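Local coordinates for acyl-CoA thioesterase II TesB2 (Mycobacterium marinum, PDB 3U0A), which hydrolyses acyl-CoA thioesters, probably those of fatty acids, to the free acid and coenzyme A, at the interface of chains A and B. Numbering follows the deposited sequence. Chains: chain A/B, Acyl-CoA thioesterase II TesB2.

All four contacts belong to one two-fold symmetric interface between chains A and B. Contacts 1 and 2, whose C-alpha centres lie about 15 Å apart, are largely twins with the chains exchanged: A:Ser61, B:Tyr65, B:Asp222, A:Trp226 and B:Glu271 of contact 1 return in contact 2 as B:Ser61, A:Tyr65, A:Asp222, B:Trp226 and A:Glu271. Contact 3 extends contact 1, about 7 Å away, and shares A:His60, A:Phe89 and B:Arg250 with it. Contact 4 adjoins contact 2 at about 10 Å through B:Trp226, whose ring edge bonds in one and whose face packs in the other. Polar and apolar patches thus join the subunits of a homotetrameric protein.

Contact 1: the interface of chains A and B. Residues chain A 60-61, 89, 226; chain B 65, 222, 250, 271.
The ring of A:His60 carries B:Arg250 CD over one face, 3.9 Å from the ring centre and displaced toward the rim. In return A:His60 CB rests against a face of the guanidinium group, whose plane is turned 32° from the imidazole. The carboxylate of B:Glu271 and water 1 lie in plane at the guanidinium edge, while B:Asp222 CG and B:Glu271 OE1 sit at the edge of the A:Trp226 indole and A:Ser61 OG at that of the B:Tyr65 ring. B:Glu271 reaches over with CG anti to its backbone N (chi1 -165°) and an extended chain. Its OE1 accepts a hydrogen bond from A:His60 ND1 on the syn side at 2.8 Å, 28° out of the carboxylate plane. OE2 forms a salt bridge with B:Arg250 NE, also 2.8 Å, so the arginine positions the glutamate from its own chain. A:Trp226 NE1 donates to the syn lone pair of B:Asp222 OD2 at 3.0 Å, and OD1 of the same aspartate receives the backbone N-H of B:Glu271. A:Ser61 OG and B:Tyr65 OH pair at 3.1 Å. Water 2 joins A:Ser61 OG to both acids, and water 1 ties A:His60 O to B:Glu271 OE2 and B:Arg250 NH2. This largely polar network locks strands 58-66 and 222-227 of chain A onto chain B and helps hold the subunits together.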
# COMPACT_ATOMS: atom_id res chain seq x y z
N HIS A 60 -2.88 -12.24 3.78
CA HIS A 60 -3.86 -11.30 3.23
C HIS A 60 -3.31 -9.95 2.86
O HIS A 60 -4.00 -9.19 2.15
CB HIS A 60 -5.04 -11.13 4.21
CG HIS A 60 -4.68 -10.43 5.48
ND1 HIS A 60 -4.62 -9.10 5.57
CD2 HIS A 60 -4.37 -10.93 6.73
CE1 HIS A 60 -4.30 -8.75 6.82
NE2 HIS A 60 -4.13 -9.89 7.54
N SER A 61 -2.14 -9.58 3.40
CA SER A 61 -1.49 -8.35 2.95
C SER A 61 0.00 -8.42 3.08
O SER A 61 0.51 -9.29 3.74
CB SER A 61 -2.06 -7.12 3.65
OG SER A 61 -1.71 -7.06 5.00
N PHE A 89 -4.83 -13.07 14.04
CA PHE A 89 -3.85 -12.50 13.16
C PHE A 89 -2.41 -12.85 13.61
O PHE A 89 -2.08 -12.85 14.81
CB PHE A 89 -4.05 -10.98 13.10
CG PHE A 89 -5.29 -10.54 12.34
CD1 PHE A 89 -6.51 -10.47 12.98
CD2 PHE A 89 -5.23 -10.19 10.98
CE1 PHE A 89 -7.64 -10.08 12.31
CE2 PHE A 89 -6.37 -9.80 10.31
CZ PHE A 89 -7.58 -9.74 10.98
N TRP A 226 -2.81 -6.82 -1.37
CA TRP A 226 -3.88 -7.32 -0.53
C TRP A 226 -4.52 -8.45 -1.23
O TRP A 226 -5.00 -8.29 -2.33
CB TRP A 226 -4.88 -6.21 -0.22
CG TRP A 226 -4.28 -5.05 0.58
CD1 TRP A 226 -4.26 -4.89 1.95
CD2 TRP A 226 -3.62 -3.87 0.07
NE1 TRP A 226 -3.65 -3.73 2.31
CE2 TRP A 226 -3.22 -3.08 1.23
CE3 TRP A 226 -3.32 -3.40 -1.19
CZ2 TRP A 226 -2.56 -1.88 1.10
CZ3 TRP A 226 -2.64 -2.17 -1.30
CH2 TRP A 226 -2.29 -1.44 -0.18
N TYR B 65 1.76 -1.59 10.09
CA TYR B 65 0.74 -2.48 10.68
C TYR B 65 0.39 -2.04 12.11
O TYR B 65 1.27 -1.84 12.95
CB TYR B 65 1.21 -3.94 10.69
CG TYR B 65 1.21 -4.62 9.34
CD1 TYR B 65 0.02 -4.95 8.71
CD2 TYR B 65 2.40 -4.94 8.69
CE1 TYR B 65 0.02 -5.55 7.46
CE2 TYR B 65 2.41 -5.54 7.45
CZ TYR B 65 1.22 -5.85 6.83
OH TYR B 65 1.24 -6.47 5.58
N ASP B 222 -3.87 -1.79 8.86
CA ASP B 222 -2.66 -1.32 8.19
C ASP B 222 -2.81 0.08 7.63
O ASP B 222 -3.89 0.65 7.66
CB ASP B 222 -2.11 -2.37 7.16
CG ASP B 222 -2.91 -2.46 5.88
OD1 ASP B 222 -3.69 -1.55 5.60
OD2 ASP B 222 -2.71 -3.43 5.10
N ARG B 250 -12.66 -8.65 6.74
CA ARG B 250 -11.84 -7.47 6.46
C ARG B 250 -12.53 -6.64 5.38
O ARG B 250 -13.39 -7.14 4.67
CB ARG B 250 -10.42 -7.88 5.97
CG ARG B 250 -9.69 -8.88 6.87
CD ARG B 250 -8.27 -9.20 6.40
NE ARG B 250 -8.21 -9.52 4.98
CZ ARG B 250 -8.65 -10.64 4.43
NH1 ARG B 250 -9.18 -11.58 5.16
NH2 ARG B 250 -8.54 -10.82 3.12
N GLU B 271 -6.46 -1.31 5.01
CA GLU B 271 -7.24 -2.48 5.29
C GLU B 271 -7.70 -2.39 6.76
O GLU B 271 -7.02 -1.83 7.59
CB GLU B 271 -6.46 -3.79 5.00
CG GLU B 271 -7.39 -5.01 4.95
CD GLU B 271 -6.74 -6.31 4.50
OE1 GLU B 271 -5.58 -6.60 4.84
OE2 GLU B 271 -7.44 -7.08 3.85
O HOH W 1 -6.83 -8.68 1.90
O HOH W 2 -3.28 -5.60 6.21

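Contact 2: the interface of chains A and B. Residues chain A 65, 222, 271; chain B 61-63, 226.
A:Asp222 OD2 draws together two groups of chain B and a water. B:Trp226 NE1 donates to its syn lone pair at 3.2 Å with 156° at the hydrogen, the indole standing steeply across the carboxylate. B:His63 NE2 adds a weak bond of 3.2 Å, strongly bent, and water 3 lies 2.7 Å from the same OD2 oxygen. Water 3 also meets B:Ser61 OG and A:Glu271 OE1, linking both acids to the serine. The other aspartate oxygen, OD1, accepts a hydrogen bond from the backbone N of A:Glu271 from above the carboxylate plane at 2.9 Å, which restrains rotation of the group. Beside this, A:Tyr65 OH and B:Ser61 OG form a hydrogen bond of 2.7 Å, the serine oxygen lying in plane at the phenol edge. B:Ser61 OG is set between its backbone N and carbonyl carbon (chi1 71°), where it can face both the phenol and water 3. The phenol hydroxyl can also bond to B:Ser61 O, 3.1 Å from OH. B:His63 turns CE1 toward the rim of one phenol face, while A:Glu271 passes the indole edge in the opposite direction. By pinning one strand 222-227 to its counterpart, the patch fastens the dimer interface on this side of the two-fold axis.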
# COMPACT_ATOMS: atom_id res chain seq x y z
N TYR A 65 9.83 -2.81 0.78
CA TYR A 65 10.65 -1.78 0.22
C TYR A 65 11.88 -2.40 -0.49
O TYR A 65 12.66 -3.13 0.12
CB TYR A 65 11.12 -0.87 1.36
CG TYR A 65 10.23 0.31 1.70
CD1 TYR A 65 9.76 1.17 0.70
CD2 TYR A 65 9.92 0.61 3.03
CE1 TYR A 65 8.98 2.27 1.01
CE2 TYR A 65 9.15 1.71 3.36
CZ TYR A 65 8.67 2.55 2.35
OH TYR A 65 7.87 3.66 2.67
N ASP A 222 8.89 0.16 -4.10
CA ASP A 222 8.11 -0.59 -3.15
C ASP A 222 7.05 -1.46 -3.81
O ASP A 222 7.03 -1.60 -5.02
CB ASP A 222 7.51 0.35 -2.09
CG ASP A 222 6.28 1.13 -2.56
OD1 ASP A 222 5.62 0.77 -3.55
OD2 ASP A 222 5.96 2.09 -1.85
N GLU A 271 5.02 2.02 -6.11
CA GLU A 271 5.72 3.21 -6.55
C GLU A 271 7.06 2.78 -7.20
O GLU A 271 7.69 1.82 -6.77
CB GLU A 271 5.92 4.16 -5.37
CG GLU A 271 6.48 5.50 -5.78
CD GLU A 271 6.50 6.52 -4.64
OE1 GLU A 271 6.98 6.18 -3.50
OE2 GLU A 271 6.03 7.66 -4.91
N SER B 61 6.78 8.02 1.05
CA SER B 61 5.88 6.89 1.40
C SER B 61 6.07 6.34 2.79
O SER B 61 7.10 6.54 3.40
CB SER B 61 5.95 5.74 0.37
OG SER B 61 7.17 5.04 0.45
N LEU B 62 5.04 5.68 3.28
CA LEU B 62 5.10 4.94 4.54
C LEU B 62 4.20 3.72 4.44
O LEU B 62 3.21 3.76 3.71
CB LEU B 62 4.73 5.83 5.73
CG LEU B 62 3.32 6.41 5.87
CD1 LEU B 62 2.34 5.37 6.40
CD2 LEU B 62 3.31 7.61 6.81
N HIS B 63 4.59 2.63 5.10
CA HIS B 63 3.72 1.47 5.31
C HIS B 63 3.76 1.07 6.77
O HIS B 63 4.81 1.04 7.37
CB HIS B 63 4.08 0.21 4.51
CG HIS B 63 4.49 0.42 3.05
ND1 HIS B 63 5.61 -0.16 2.52
CD2 HIS B 63 3.86 1.10 1.99
CE1 HIS B 63 5.71 0.18 1.21
NE2 HIS B 63 4.65 0.97 0.89
N TRP B 226 1.25 7.63 0.18
CA TRP B 226 2.18 8.16 -0.79
C TRP B 226 2.01 9.68 -0.89
O TRP B 226 0.92 10.18 -1.16
CB TRP B 226 1.97 7.47 -2.13
CG TRP B 226 2.30 5.99 -2.08
CD1 TRP B 226 3.50 5.39 -2.42
CD2 TRP B 226 1.44 4.90 -1.66
NE1 TRP B 226 3.44 4.05 -2.23
CE2 TRP B 226 2.23 3.69 -1.77
CE3 TRP B 226 0.14 4.81 -1.19
CZ2 TRP B 226 1.71 2.44 -1.44
CZ3 TRP B 226 -0.37 3.56 -0.85
CH2 TRP B 226 0.39 2.40 -0.98
O HOH W 3 7.62 4.25 -1.95

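Contact 3: the interface of chains A and B. Residues chain A 60, 89, 111, 114, 227-228; chain B 248-250.
B:Arg250 enters with CG beside its backbone N (chi1 -52°) and a bend at chi3 (-48°) that carries the guanidinium group toward A:Gln111. The glutamine answers with an extended chain, CG anti to its backbone N, and the two side chains run past each other in opposite directions. B:Arg250 NH1 donates to the side-chain carbonyl oxygen A:Gln111 OE1 at 2.6 Å. The donor stands nearly along the C=O axis, and the amide and guanidinium planes are 80° apart. A:Gln111 is held from its own chain: its NE2 donates to A:Gln114 OE1 at 3.2 Å, and its CG lies over one face of A:Phe89. The aliphatic CD of B:Arg250 remains packed on A:His60, so the arginine is gripped along its length; it hides 86 Å² against chain A. The water shared by B:Arg250 NH2 and A:His60 O also makes a weak bond to A:Phe227 O. The backbone CA of A:Met228 lies beside the same NH2, at 4.0 Å. Farther out, the loop before strand 250-259 closes on A:Gln114, with B:Gly248 CA near its backbone oxygen. Water 5 bridges the chains here, 3.0 Å from A:Gln114 N and 2.8 Å from B:Gly248 O.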
# COMPACT_ATOMS: atom_id res chain seq x y z
N HIS A 60 -2.88 -12.24 3.78
CA HIS A 60 -3.86 -11.30 3.23
C HIS A 60 -3.31 -9.95 2.86
O HIS A 60 -4.00 -9.19 2.15
CB HIS A 60 -5.04 -11.13 4.21
CG HIS A 60 -4.68 -10.43 5.48
ND1 HIS A 60 -4.62 -9.10 5.57
CD2 HIS A 60 -4.37 -10.93 6.73
CE1 HIS A 60 -4.30 -8.75 6.82
NE2 HIS A 60 -4.13 -9.89 7.54
N PHE A 89 -4.83 -13.07 14.04
CA PHE A 89 -3.85 -12.50 13.16
C PHE A 89 -2.41 -12.85 13.61
O PHE A 89 -2.08 -12.85 14.81
CB PHE A 89 -4.05 -10.98 13.10
CG PHE A 89 -5.29 -10.54 12.34
CD1 PHE A 89 -6.51 -10.47 12.98
CD2 PHE A 89 -5.23 -10.19 10.98
CE1 PHE A 89 -7.64 -10.08 12.31
CE2 PHE A 89 -6.37 -9.80 10.31
CZ PHE A 89 -7.58 -9.74 10.98
N GLN A 111 -4.26 -14.21 8.64
CA GLN A 111 -5.51 -14.27 9.40
C GLN A 111 -6.16 -15.60 9.25
O GLN A 111 -6.07 -16.24 8.21
CB GLN A 111 -6.47 -13.19 8.91
CG GLN A 111 -7.81 -13.10 9.65
CD GLN A 111 -8.87 -12.28 8.91
OE1 GLN A 111 -8.80 -12.13 7.71
NE2 GLN A 111 -9.84 -11.75 9.64
N GLN A 114 -12.53 -16.19 8.86
CA GLN A 114 -13.59 -15.57 9.64
C GLN A 114 -14.60 -14.89 8.70
O GLN A 114 -14.51 -15.05 7.49
CB GLN A 114 -12.97 -14.57 10.63
CG GLN A 114 -11.73 -15.12 11.33
CD GLN A 114 -11.25 -14.26 12.49
OE1 GLN A 114 -10.92 -13.06 12.32
NE2 GLN A 114 -11.17 -14.87 13.68
N PHE A 227 -4.54 -9.61 -0.60
CA PHE A 227 -4.99 -10.85 -1.24
C PHE A 227 -6.33 -11.19 -0.68
O PHE A 227 -6.42 -11.68 0.43
CB PHE A 227 -3.98 -11.96 -1.00
CG PHE A 227 -2.59 -11.58 -1.38
CD1 PHE A 227 -2.26 -11.39 -2.70
CD2 PHE A 227 -1.63 -11.36 -0.42
CE1 PHE A 227 -0.98 -11.01 -3.07
CE2 PHE A 227 -0.35 -10.97 -0.78
CZ PHE A 227 -0.02 -10.81 -2.10
N MET A 228 -7.37 -10.90 -1.44
CA MET A 228 -8.74 -10.93 -0.91
C MET A 228 -9.50 -12.27 -1.10
O MET A 228 -10.18 -12.71 -0.19
CB MET A 228 -9.56 -9.80 -1.54
CG MET A 228 -9.29 -8.40 -1.02
SD MET A 228 -8.52 -7.23 -2.19
CE MET A 228 -9.37 -7.53 -3.72
N GLY B 248 -14.19 -12.10 4.39
CA GLY B 248 -13.34 -12.82 5.34
C GLY B 248 -13.12 -12.04 6.63
O GLY B 248 -12.19 -12.32 7.37
N GLY B 249 -14.00 -11.07 6.89
CA GLY B 249 -13.92 -10.24 8.06
C GLY B 249 -13.01 -9.03 7.97
O GLY B 249 -12.63 -8.48 9.01
N ARG B 250 -12.66 -8.65 6.74
CA ARG B 250 -11.84 -7.47 6.46
C ARG B 250 -12.53 -6.64 5.38
O ARG B 250 -13.39 -7.14 4.67
CB ARG B 250 -10.42 -7.88 5.97
CG ARG B 250 -9.69 -8.88 6.87
CD ARG B 250 -8.27 -9.20 6.40
NE ARG B 250 -8.21 -9.52 4.98
CZ ARG B 250 -8.65 -10.64 4.43
NH1 ARG B 250 -9.18 -11.58 5.16
NH2 ARG B 250 -8.54 -10.82 3.12
O HOH W 4 -6.83 -8.68 1.90
O HOH W 5 -10.92 -14.70 6.82

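Contact 4: the interface of chains A and B. Residues chain A 245, 252, 269; chain B 226, 228, 254, 264, 267.
Strands 237-247, 250-259 and 264-275 of chain A, elements of the hotdog-type fold of TesB thioesterases, pack A:Ser245, A:Leu252 and A:Met269 against strands 222-227, 250-259 and 264-275 of chain B and the loop residue B:Met228. A:Leu252 crosses B:Trp226 at about a right angle, its CD1 methyl over one face of the indole, 3.7 Å from the centre of the five-membered ring. CD1 comes to 3.5 Å from B:Trp226 CD1, toward the rim. The other leucine branch, CD2, points to the methyl of B:Ala267 at 3.9 Å from CB and lies near B:Trp226 CB, so the isopropyl group fits between tryptophan and alanine. The six-membered ring is met by A:Met269, which touches with both ends of its side chain: CB approaches B:Trp226 CH2 at 3.7 Å, and the terminal methyl CE reaches B:Trp226 CZ3 at 3.6 Å. Bends at chi2 (-93°) and chi3 (-104°) fold the methionine back for this double contact. Its CE also meets B:Ala267 CB and looks toward the imidazole of B:His254. Toward the other end of the patch, A:Ser245 places CB 3.8 Å from the sulfur SD of B:Met228, with B:Leu264 CD2 close on the same carbon. B:Met228 CE, carried round by its own bent chain, approaches A:Leu252 CD2.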
# COMPACT_ATOMS: atom_id res chain seq x y z
N SER A 245 -0.51 9.12 -10.95
CA SER A 245 0.37 10.28 -10.77
C SER A 245 1.80 9.92 -11.05
O SER A 245 2.21 8.82 -10.81
CB SER A 245 0.23 10.82 -9.34
OG SER A 245 0.86 12.05 -9.17
N LEU A 252 3.55 6.63 -9.32
CA LEU A 252 2.76 5.73 -8.55
C LEU A 252 1.87 4.99 -9.49
O LEU A 252 1.35 5.55 -10.46
CB LEU A 252 1.91 6.50 -7.57
CG LEU A 252 1.21 5.68 -6.51
CD1 LEU A 252 2.24 4.91 -5.68
CD2 LEU A 252 0.34 6.59 -5.67
N MET A 269 -0.74 -1.64 -4.95
CA MET A 269 -0.15 -0.33 -5.20
C MET A 269 1.36 -0.46 -5.20
O MET A 269 1.89 -1.18 -4.37
CB MET A 269 -0.55 0.62 -4.12
CG MET A 269 -1.98 1.08 -4.27
SD MET A 269 -1.88 2.60 -5.21
CE MET A 269 -2.16 3.81 -3.93
N TRP B 226 1.25 7.63 0.18
CA TRP B 226 2.18 8.16 -0.79
C TRP B 226 2.01 9.68 -0.89
O TRP B 226 0.92 10.18 -1.16
CB TRP B 226 1.97 7.47 -2.13
CG TRP B 226 2.30 5.99 -2.08
CD1 TRP B 226 3.50 5.39 -2.42
CD2 TRP B 226 1.44 4.90 -1.66
NE1 TRP B 226 3.44 4.05 -2.23
CE2 TRP B 226 2.23 3.69 -1.77
CE3 TRP B 226 0.14 4.81 -1.19
CZ2 TRP B 226 1.71 2.44 -1.44
CZ3 TRP B 226 -0.37 3.56 -0.85
CH2 TRP B 226 0.39 2.40 -0.98
N MET B 228 2.90 13.18 -2.58
CA MET B 228 3.29 13.54 -3.94
C MET B 228 3.48 15.04 -4.17
O MET B 228 4.32 15.42 -4.98
CB MET B 228 2.26 13.01 -4.94
CG MET B 228 2.43 11.54 -5.32
SD MET B 228 0.85 10.69 -5.56
CE MET B 228 0.43 10.31 -3.87
N HIS B 254 -9.47 2.89 0.07
CA HIS B 254 -8.55 3.56 -0.83
C HIS B 254 -8.94 5.00 -0.86
O HIS B 254 -10.12 5.29 -1.06
CB HIS B 254 -8.73 2.95 -2.21
CG HIS B 254 -7.81 3.50 -3.27
ND1 HIS B 254 -7.89 3.11 -4.56
CD2 HIS B 254 -6.76 4.42 -3.21
CE1 HIS B 254 -6.91 3.74 -5.27
NE2 HIS B 254 -6.24 4.55 -4.45
N LEU B 264 -3.48 16.50 -6.78
CA LEU B 264 -3.34 15.27 -5.98
C LEU B 264 -2.15 15.37 -4.99
O LEU B 264 -0.99 15.33 -5.38
CB LEU B 264 -3.16 14.05 -6.91
CG LEU B 264 -3.23 12.63 -6.30
CD1 LEU B 264 -4.50 12.39 -5.49
CD2 LEU B 264 -3.15 11.61 -7.43
N ALA B 267 -1.92 9.75 -1.78
CA ALA B 267 -2.78 8.60 -1.96
C ALA B 267 -2.67 7.73 -0.73
O ALA B 267 -1.62 7.65 -0.11
CB ALA B 267 -2.38 7.82 -3.20